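Iron aquisition yersiniabactin synthesis enzyme, YbtT (Escherichia coli, PDB 6BA9) acts as a low-specificity type II thioesterase that maintains production of the metallophore yersiniabactin by its NRPS/PKS assembly line. Local coordinates at residues 88-93 with 224-229; 112-117 with 191-196; 220-225 with 234-239. The protein carries 1 engineered substitution. All blocks are in the same frame, centred on the assembly; numbering follows the deposited sequence.

Interaction 1: residues 88-93 with 224-229; sequences GHAMGA and GDHFYP. Engineered in segment 88-93: Ala-90 (natural residue Ser).
The imidazole of His-89 sits on Pro-229 with one face and turns its edge to Tyr-228 and to the carbonyl of His-226. Pro-229 CG is 3.5 Å from the centre of the His-89 ring, over the face, in a CH-pi contact. At the rim, His-89 CE1 comes to 3.6 Å from Tyr-228 CZ, and the pair is T-shaped, with the imidazole edge toward the phenol face. This is the nucleophile elbow of an alpha/beta hydrolase facing the loop that carries His-226, probably the histidine of a catalytic triad. Strand 84-89 ends at His-89 and helix 91-105 starts just after Ala-90, an engineered residue where the natural protein has serine. Ala-90 has the positive phi (58°) characteristic of the residue at the tip of such an elbow. Its CB lies 3.7 Å from His-226 NE2, near the plane of that ring, as expected if the natural serine is the nucleophile. His-226 ND1 is hydrogen-bonded to Asp-198 OD1, so these positions fit a Ser-His-Asp triad.

His-89 works one shell out. Its CG is anti to the backbone N (chi1 -172°), which starts the ring toward residues 226-229. There NE2 donates to His-226 O at 2.7 Å, a short but bent bond (135° at the hydrogen) that ties down the backbone of the probable catalytic histidine. The other nitrogen, ND1, is hydrogen-bonded to Ser-116 OG, which is also hydrogen-bonded to Tyr-228 OH; this limits how the ring can turn. Beyond Tyr-228, helix 233-243 supplies Phe-236, packed on both Tyr-228 and Pro-229. The two imidazoles meet obliquely: His-89 NE2 stands over one face of His-226, off toward the rim, 3.5 Å from CE1.

Interaction 2: residues 112-117 with 191-196; sequences GLIISG and LLLCGS
Ile-114 and Leu-193 lie side by side and point the same way, their methyls CG2 and CD1 meeting at 3.9 Å. On the same face Ile-114 CG1 and Leu-191 CB keep a looser 4.3 Å. On the reverse face of the sheet Ile-115 and Leu-192 also run alongside each other. Here Leu-192 does the reaching: its CG is anti to the carbonyl carbon (chi1 -57°), and branch CD2 comes to 3.8 Å from Ile-115 CB, while the outer part of Ile-115 leads away.

The two strands are neighbouring inner strands in the mostly parallel sheet of the alpha/beta hydrolase fold. Their directions differ by 22° over these residues, and four bonds of a parallel ladder join them: Leu-191 N gives to Leu-113 O, Ile-115 N to Leu-191 O, Leu-193 N to Ile-115 O, and Gly-117 N to Leu-193 O, the four lengths falling between 2.8 and 2.9 Å. Weaker CA-H...O contacts run between them, such as Leu-192 CA to Ile-115 O at 3.3 Å. Helix 233-243 covers the face of Ile-114, Ser-116, Leu-191 and Leu-193, with Phe-236 and Ile-240 among its contacts. Helix 91-105 and Trp-209 cover the other.

Ser-116 is the polar exception among apolar neighbours. Its OG stands 4.0 Å from Leu-193 CB, its hydrogen-bonding needs met by Tyr-228 and His-89. The leucines and isoleucines pack by apolar contact, without directional bonds, so the specific direction of the contact comes from its backbone ladder.

Interaction 3: residues 220-225 with 234-239; sequences VVIDGD and RSFFTQ
The last strand and the helix that follows the histidine loop in an alpha/beta hydrolase fold meet here, bringing Ile-222 against Phe-236 and Ser-235, and Val-220 against Gln-239. Strand 216-222 is the outermost strand on its side of the sheet, and helix 233-243 covers it; residues 220-222 and 234-239 run at 160°, nearly antiparallel, their axes 9.4 Å apart at the closest.

Ile-222 carries most of the contact. Its CG1 is anti to the carbonyl carbon (chi1 -66°), and from there the chain extends until CD1 lies 3.6 Å from Phe-236 CA, touching the helix backbone itself. The same methyl comes up to the edge of the Phe-236 ring, near its plane, 4.2 Å from CD1 of that ring. The other branch, Ile-222 CG2, meets Ser-235 CB at 3.9 Å. Tyr-228, in the short helix 228-231, also packs on Ile-222.

Further back along the strand the contact involves a polar side chain without a polar bond to the strand. Gln-239 bends at chi2 and crosses Val-220 obliquely, laying its amide end against the valine, with OE1 3.6 Å from Val-220 CG1. OE1 takes a weak hydrogen bond from Arg-242 NH1.

Both Val-220 and Ile-222 are held from the sheet by backbone hydrogen bonds to Cys-194. Farther along the chain, toward His-226, one water bridges to the helix: it donates to Asp-223 O at 2.8 Å and accepts from Ser-235 OG at 3.1 Å.

Overall arrangement
Interactions 1 and 2 are buried, while interaction 3 lies farther out and is only partly so. All three work around one sheet: interaction 2 is two of its inner strands, interaction 3 lays helix 233-243 on the next strand outward, and interaction 1 gathers at the C-terminal ends, where the probable active site lies. The chemistry changes accordingly, from a backbone ladder between apolar side chains in 112-117 with 191-196, through mostly apolar packing with one water bridge in 220-225 with 234-239, to aromatic and polar contacts in 88-93 with 224-229. Ser-116 joins interactions 1 and 2, Phe-236 of 234-239 links interactions 3 and 1, and 220-225 shares Gly-224 and Asp-225 with interaction 1.

Interaction 1: residues 88-93 with 224-229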
loop_
_atom_site.group_PDB
_atom_site.type_symbol
_atom_site.label_atom_id
_atom_site.label_comp_id
_atom_site.label_asym_id
_atom_site.label_seq_id
_atom_site.Cartn_x
_atom_site.Cartn_y
_atom_site.Cartn_z
ATOM N N GLY A 88 2.231 -0.844 2.893
ATOM C CA GLY A 88 1.426 -0.730 1.690
ATOM C C GLY A 88 1.560 -1.961 0.836
ATOM O O GLY A 88 2.595 -2.634 0.856
ATOM N N HIS A 89 0.501 -2.265 0.083
ATOM C CA HIS A 89 0.457 -3.399 -0.832
ATOM C C HIS A 89 0.256 -2.886 -2.253
ATOM O O HIS A 89 -0.637 -2.065 -2.505
ATOM C CB HIS A 89 -0.692 -4.340 -0.462
ATOM C CG HIS A 89 -0.688 -5.627 -1.224
ATOM N ND1 HIS A 89 0.281 -6.602 -1.058
ATOM C CD2 HIS A 89 -1.538 -6.097 -2.170
ATOM C CE1 HIS A 89 -0.001 -7.629 -1.843
ATOM N NE2 HIS A 89 -1.089 -7.343 -2.535
ATOM N N ALA A 90 1.076 -3.376 -3.173
ATOM C CA ALA A 90 0.993 -3.024 -4.598
ATOM C C ALA A 90 1.140 -1.509 -4.725
ATOM O O ALA A 90 2.132 -0.966 -4.213
ATOM C CB ALA A 90 -0.236 -3.673 -5.241
ATOM N N MET A 91 0.200 -0.791 -5.335
ATOM C CA MET A 91 0.315 0.663 -5.417
ATOM C C MET A 91 0.592 1.267 -4.052
ATOM O O MET A 91 1.318 2.266 -3.928
ATOM C CB MET A 91 -0.997 1.254 -5.948
ATOM C CG MET A 91 -1.158 2.740 -5.788
ATOM S SD MET A 91 -2.761 3.245 -6.443
ATOM C CE MET A 91 -2.711 4.985 -6.073
ATOM N N GLY A 92 -0.050 0.727 -3.010
ATOM C CA GLY A 92 0.119 1.286 -1.682
ATOM C C GLY A 92 1.543 1.204 -1.181
ATOM O O GLY A 92 1.958 2.038 -0.380
ATOM N N ALA A 93 2.308 0.206 -1.631
ATOM C CA ALA A 93 3.713 0.143 -1.231
ATOM C C ALA A 93 4.496 1.331 -1.775
ATOM O O ALA A 93 5.404 1.837 -1.111
ATOM C CB ALA A 93 4.342 -1.165 -1.708
ATOM N N GLY A 224 -0.186 -17.517 -0.645
ATOM C CA GLY A 224 -1.411 -16.892 -1.102
ATOM C C GLY A 224 -1.237 -16.281 -2.478
ATOM O O GLY A 224 -0.169 -16.354 -3.091
ATOM N N ASP A 225 -2.331 -15.689 -2.964
ATOM C CA ASP A 225 -2.332 -14.979 -4.234
ATOM C C ASP A 225 -2.176 -13.477 -3.965
ATOM O O ASP A 225 -1.829 -13.066 -2.856
ATOM C CB ASP A 225 -3.576 -15.343 -5.057
ATOM C CG ASP A 225 -4.877 -14.874 -4.439
ATOM O OD1 ASP A 225 -4.903 -14.018 -3.533
ATOM O OD2 ASP A 225 -5.932 -15.374 -4.889
ATOM N N HIS A 226 -2.454 -12.645 -4.976
ATOM C CA HIS A 226 -2.191 -11.206 -4.847
ATOM C C HIS A 226 -2.941 -10.574 -3.680
ATOM O O HIS A 226 -2.518 -9.535 -3.165
ATOM C CB HIS A 226 -2.557 -10.454 -6.138
ATOM C CG HIS A 226 -2.146 -9.004 -6.139
ATOM N ND1 HIS A 226 -0.841 -8.608 -5.982
ATOM C CD2 HIS A 226 -2.875 -7.870 -6.256
ATOM C CE1 HIS A 226 -0.776 -7.285 -6.009
ATOM N NE2 HIS A 226 -2.000 -6.816 -6.178
ATOM N N PHE A 227 -4.052 -11.155 -3.242
ATOM C CA PHE A 227 -4.821 -10.573 -2.156
ATOM C C PHE A 227 -4.494 -11.184 -0.792
ATOM O O PHE A 227 -5.283 -11.059 0.149
ATOM C CB PHE A 227 -6.310 -10.587 -2.503
ATOM C CG PHE A 227 -6.618 -9.702 -3.684
ATOM C CD1 PHE A 227 -6.689 -8.330 -3.530
ATOM C CD2 PHE A 227 -6.711 -10.232 -4.959
ATOM C CE1 PHE A 227 -6.917 -7.502 -4.616
ATOM C CE2 PHE A 227 -6.940 -9.411 -6.045
ATOM C CZ PHE A 227 -7.045 -8.053 -5.877
ATOM N N TYR A 228 -3.306 -11.761 -0.652
ATOM C CA TYR A 228 -2.883 -12.343 0.619
ATOM C C TYR A 228 -2.999 -11.396 1.820
ATOM O O TYR A 228 -3.241 -11.882 2.926
ATOM C CB TYR A 228 -1.486 -12.988 0.528
ATOM C CG TYR A 228 -0.325 -12.036 0.274
ATOM C CD1 TYR A 228 0.213 -11.276 1.302
ATOM C CD2 TYR A 228 0.245 -11.932 -0.983
ATOM C CE1 TYR A 228 1.275 -10.401 1.070
ATOM C CE2 TYR A 228 1.311 -11.067 -1.226
ATOM C CZ TYR A 228 1.810 -10.311 -0.196
ATOM O OH TYR A 228 2.856 -9.467 -0.478
ATOM N N PRO A 229 -2.840 -10.066 1.709
ATOM C CA PRO A 229 -2.973 -9.261 2.940
ATOM C C PRO A 229 -4.338 -9.383 3.588
ATOM O O PRO A 229 -4.460 -9.253 4.818
ATOM C CB PRO A 229 -2.676 -7.830 2.478
ATOM C CG PRO A 229 -1.775 -8.026 1.288
ATOM C CD PRO A 229 -2.361 -9.244 0.580
#

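Interaction 2: residues 112-117 with 191-196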
loop_
_atom_site.group_PDB
_atom_site.type_symbol
_atom_site.label_atom_id
_atom_site.label_comp_id
_atom_site.label_asym_id
_atom_site.label_seq_id
_atom_site.Cartn_x
_atom_site.Cartn_y
_atom_site.Cartn_z
ATOM N N GLY A 112 9.252 1.671 11.102
ATOM C CA GLY A 112 9.286 0.548 10.203
ATOM C C GLY A 112 8.515 0.849 8.941
ATOM O O GLY A 112 7.564 1.647 8.975
ATOM N N LEU A 113 8.926 0.210 7.848
ATOM C CA LEU A 113 8.304 0.289 6.530
ATOM C C LEU A 113 8.081 -1.132 6.027
ATOM O O LEU A 113 9.025 -1.936 5.996
ATOM C CB LEU A 113 9.203 1.034 5.549
ATOM C CG LEU A 113 8.715 1.077 4.105
ATOM C CD1 LEU A 113 7.345 1.793 3.975
ATOM C CD2 LEU A 113 9.795 1.702 3.225
ATOM N N ILE A 114 6.844 -1.440 5.633
ATOM C CA ILE A 114 6.465 -2.752 5.111
ATOM C C ILE A 114 6.031 -2.579 3.653
ATOM O O ILE A 114 5.006 -1.924 3.371
ATOM C CB ILE A 114 5.388 -3.447 5.965
ATOM C CG1 ILE A 114 5.857 -3.608 7.427
ATOM C CG2 ILE A 114 5.039 -4.810 5.368
ATOM C CD1 ILE A 114 5.307 -2.574 8.367
ATOM N N ILE A 115 6.822 -3.136 2.736
ATOM C CA ILE A 115 6.587 -3.098 1.300
ATOM C C ILE A 115 6.078 -4.481 0.908
ATOM O O ILE A 115 6.799 -5.473 1.067
ATOM C CB ILE A 115 7.906 -2.774 0.575
ATOM C CG1 ILE A 115 8.393 -1.384 0.942
ATOM C CG2 ILE A 115 7.798 -2.979 -0.939
ATOM C CD1 ILE A 115 7.533 -0.286 0.488
ATOM N N SER A 116 4.847 -4.569 0.424
ATOM C CA SER A 116 4.214 -5.841 0.105
ATOM C C SER A 116 3.767 -5.883 -1.354
ATOM O O SER A 116 3.110 -4.955 -1.845
ATOM C CB SER A 116 3.031 -5.989 1.049
ATOM O OG SER A 116 2.273 -7.164 0.827
ATOM N N GLY A 117 4.080 -6.988 -2.041
ATOM C CA GLY A 117 3.475 -7.268 -3.325
ATOM C C GLY A 117 3.591 -6.168 -4.358
ATOM O O GLY A 117 2.599 -5.850 -5.036
ATOM N N LEU A 191 10.688 -4.234 5.810
ATOM C CA LEU A 191 10.328 -5.618 5.576
ATOM C C LEU A 191 9.689 -5.725 4.204
ATOM O O LEU A 191 8.797 -4.931 3.869
ATOM C CB LEU A 191 9.327 -6.075 6.626
ATOM C CG LEU A 191 8.673 -7.439 6.440
ATOM C CD1 LEU A 191 9.724 -8.573 6.490
ATOM C CD2 LEU A 191 7.599 -7.655 7.498
ATOM N N LEU A 192 10.138 -6.690 3.414
ATOM C CA LEU A 192 9.597 -6.980 2.101
ATOM C C LEU A 192 8.764 -8.248 2.189
ATOM O O LEU A 192 9.239 -9.268 2.711
ATOM C CB LEU A 192 10.730 -7.206 1.098
ATOM C CG LEU A 192 11.762 -6.088 0.923
ATOM C CD1 LEU A 192 12.813 -6.469 -0.110
ATOM C CD2 LEU A 192 11.116 -4.783 0.539
ATOM N N LEU A 193 7.525 -8.174 1.703
ATOM C CA LEU A 193 6.616 -9.305 1.650
ATOM C C LEU A 193 6.229 -9.572 0.206
ATOM O O LEU A 193 6.036 -8.639 -0.589
ATOM C CB LEU A 193 5.354 -9.022 2.474
ATOM C CG LEU A 193 5.532 -8.785 3.968
ATOM C CD1 LEU A 193 4.186 -8.499 4.595
ATOM C CD2 LEU A 193 6.177 -9.990 4.629
ATOM N N CYS A 194 6.100 -10.849 -0.128
ATOM C CA CYS A 194 5.555 -11.257 -1.418
ATOM C C CYS A 194 4.690 -12.493 -1.213
ATOM O O CYS A 194 4.723 -13.136 -0.155
ATOM C CB CYS A 194 6.651 -11.466 -2.465
ATOM S SG CYS A 194 7.680 -12.933 -2.172
ATOM N N GLY A 195 3.908 -12.806 -2.237
ATOM C CA GLY A 195 2.992 -13.934 -2.196
ATOM C C GLY A 195 3.491 -15.117 -3.008
ATOM O O GLY A 195 3.971 -14.958 -4.125
ATOM N N SER A 196 3.338 -16.316 -2.437
ATOM C CA SER A 196 3.836 -17.522 -3.101
ATOM C C SER A 196 3.270 -17.676 -4.504
ATOM O O SER A 196 3.961 -18.166 -5.409
ATOM C CB SER A 196 3.478 -18.763 -2.275
ATOM O OG SER A 196 2.087 -18.909 -2.081
#

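Interaction 3: residues 220-225 with 234-239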
loop_
_atom_site.group_PDB
_atom_site.type_symbol
_atom_site.label_atom_id
_atom_site.label_comp_id
_atom_site.label_asym_id
_atom_site.label_seq_id
_atom_site.Cartn_x
_atom_site.Cartn_y
_atom_site.Cartn_z
ATOM N N VAL A 220 10.005 -12.008 2.491
ATOM C CA VAL A 220 9.371 -13.075 3.247
ATOM C C VAL A 220 8.114 -13.462 2.485
ATOM O O VAL A 220 7.302 -12.597 2.125
ATOM C CB VAL A 220 9.058 -12.624 4.685
ATOM C CG1 VAL A 220 8.220 -13.674 5.426
ATOM C CG2 VAL A 220 10.364 -12.292 5.455
ATOM N N VAL A 221 7.975 -14.753 2.193
ATOM C CA VAL A 221 6.909 -15.263 1.336
ATOM C C VAL A 221 5.710 -15.628 2.201
ATOM O O VAL A 221 5.813 -16.441 3.128
ATOM C CB VAL A 221 7.389 -16.482 0.531
ATOM C CG1 VAL A 221 6.256 -17.019 -0.358
ATOM C CG2 VAL A 221 8.578 -16.142 -0.317
ATOM N N ILE A 222 4.569 -15.040 1.888
ATOM C CA ILE A 222 3.285 -15.419 2.460
ATOM C C ILE A 222 2.579 -16.321 1.449
ATOM O O ILE A 222 2.529 -16.014 0.252
ATOM C CB ILE A 222 2.464 -14.163 2.799
ATOM C CG1 ILE A 222 3.184 -13.396 3.930
ATOM C CG2 ILE A 222 1.028 -14.541 3.167
ATOM C CD1 ILE A 222 2.526 -12.132 4.345
ATOM N N ASP A 223 2.078 -17.467 1.909
ATOM C CA ASP A 223 1.379 -18.373 1.006
ATOM C C ASP A 223 0.022 -17.775 0.636
ATOM O O ASP A 223 -0.829 -17.566 1.506
ATOM C CB ASP A 223 1.224 -19.748 1.664
ATOM C CG ASP A 223 2.552 -20.496 1.781
ATOM O OD1 ASP A 223 3.526 -20.145 1.066
ATOM O OD2 ASP A 223 2.621 -21.457 2.579
ATOM N N GLY A 224 -0.186 -17.517 -0.645
ATOM C CA GLY A 224 -1.411 -16.892 -1.102
ATOM C C GLY A 224 -1.237 -16.281 -2.478
ATOM O O GLY A 224 -0.169 -16.354 -3.091
ATOM N N ASP A 225 -2.331 -15.689 -2.964
ATOM C CA ASP A 225 -2.332 -14.979 -4.234
ATOM C C ASP A 225 -2.176 -13.477 -3.965
ATOM O O ASP A 225 -1.829 -13.066 -2.856
ATOM C CB ASP A 225 -3.576 -15.343 -5.057
ATOM C CG ASP A 225 -4.877 -14.874 -4.439
ATOM O OD1 ASP A 225 -4.903 -14.018 -3.533
ATOM O OD2 ASP A 225 -5.932 -15.374 -4.889
ATOM N N ARG A 234 -3.933 -13.301 8.858
ATOM C CA ARG A 234 -3.190 -13.791 10.013
ATOM C C ARG A 234 -1.700 -13.901 9.704
ATOM O O ARG A 234 -0.862 -13.470 10.499
ATOM C CB ARG A 234 -3.771 -15.122 10.497
ATOM C CG ARG A 234 -5.162 -14.959 11.087
ATOM C CD ARG A 234 -5.689 -16.215 11.765
ATOM N NE ARG A 234 -7.143 -16.147 11.885
ATOM C CZ ARG A 234 -7.806 -15.660 12.930
ATOM N NH1 ARG A 234 -7.167 -15.201 14.003
ATOM N NH2 ARG A 234 -9.134 -15.643 12.903
ATOM N N SER A 235 -1.351 -14.447 8.533
ATOM C CA SER A 235 0.052 -14.538 8.137
ATOM C C SER A 235 0.663 -13.153 7.922
ATOM O O SER A 235 1.811 -12.896 8.321
ATOM C CB SER A 235 0.170 -15.377 6.865
ATOM O OG SER A 235 -0.313 -16.694 7.074
ATOM N N PHE A 236 -0.087 -12.254 7.275
ATOM C CA PHE A 236 0.399 -10.902 6.996
ATOM C C PHE A 236 0.759 -10.175 8.287
ATOM O O PHE A 236 1.876 -9.671 8.444
ATOM C CB PHE A 236 -0.702 -10.177 6.208
ATOM C CG PHE A 236 -0.361 -8.770 5.749
ATOM C CD1 PHE A 236 0.428 -8.553 4.632
ATOM C CD2 PHE A 236 -0.909 -7.665 6.401
ATOM C CE1 PHE A 236 0.694 -7.266 4.201
ATOM C CE2 PHE A 236 -0.636 -6.379 5.973
ATOM C CZ PHE A 236 0.166 -6.184 4.878
ATOM N N PHE A 237 -0.167 -10.127 9.240
ATOM C CA PHE A 237 0.125 -9.437 10.493
ATOM C C PHE A 237 1.177 -10.152 11.323
ATOM O O PHE A 237 1.980 -9.485 11.977
ATOM C CB PHE A 237 -1.150 -9.140 11.282
ATOM C CG PHE A 237 -1.989 -8.072 10.628
ATOM C CD1 PHE A 237 -1.588 -6.743 10.672
ATOM C CD2 PHE A 237 -3.135 -8.393 9.939
ATOM C CE1 PHE A 237 -2.338 -5.758 10.056
ATOM C CE2 PHE A 237 -3.882 -7.425 9.328
ATOM C CZ PHE A 237 -3.480 -6.098 9.383
ATOM N N THR A 238 1.206 -11.486 11.299
ATOM C CA THR A 238 2.257 -12.212 12.004
ATOM C C THR A 238 3.636 -11.761 11.545
ATOM O O THR A 238 4.523 -11.498 12.369
ATOM C CB THR A 238 2.101 -13.712 11.783
ATOM O OG1 THR A 238 0.880 -14.140 12.370
ATOM C CG2 THR A 238 3.262 -14.454 12.425
ATOM N N GLN A 239 3.838 -11.652 10.228
ATOM C CA GLN A 239 5.168 -11.296 9.752
ATOM C C GLN A 239 5.509 -9.857 10.098
ATOM O O GLN A 239 6.660 -9.547 10.407
ATOM C CB GLN A 239 5.292 -11.559 8.254
ATOM C CG GLN A 239 5.169 -13.027 7.898
ATOM C CD GLN A 239 6.167 -13.896 8.646
ATOM O OE1 GLN A 239 7.295 -13.490 8.889
ATOM N NE2 GLN A 239 5.733 -15.089 9.042
HETATM O O HOH W 1 -0.641 -17.913 4.256
#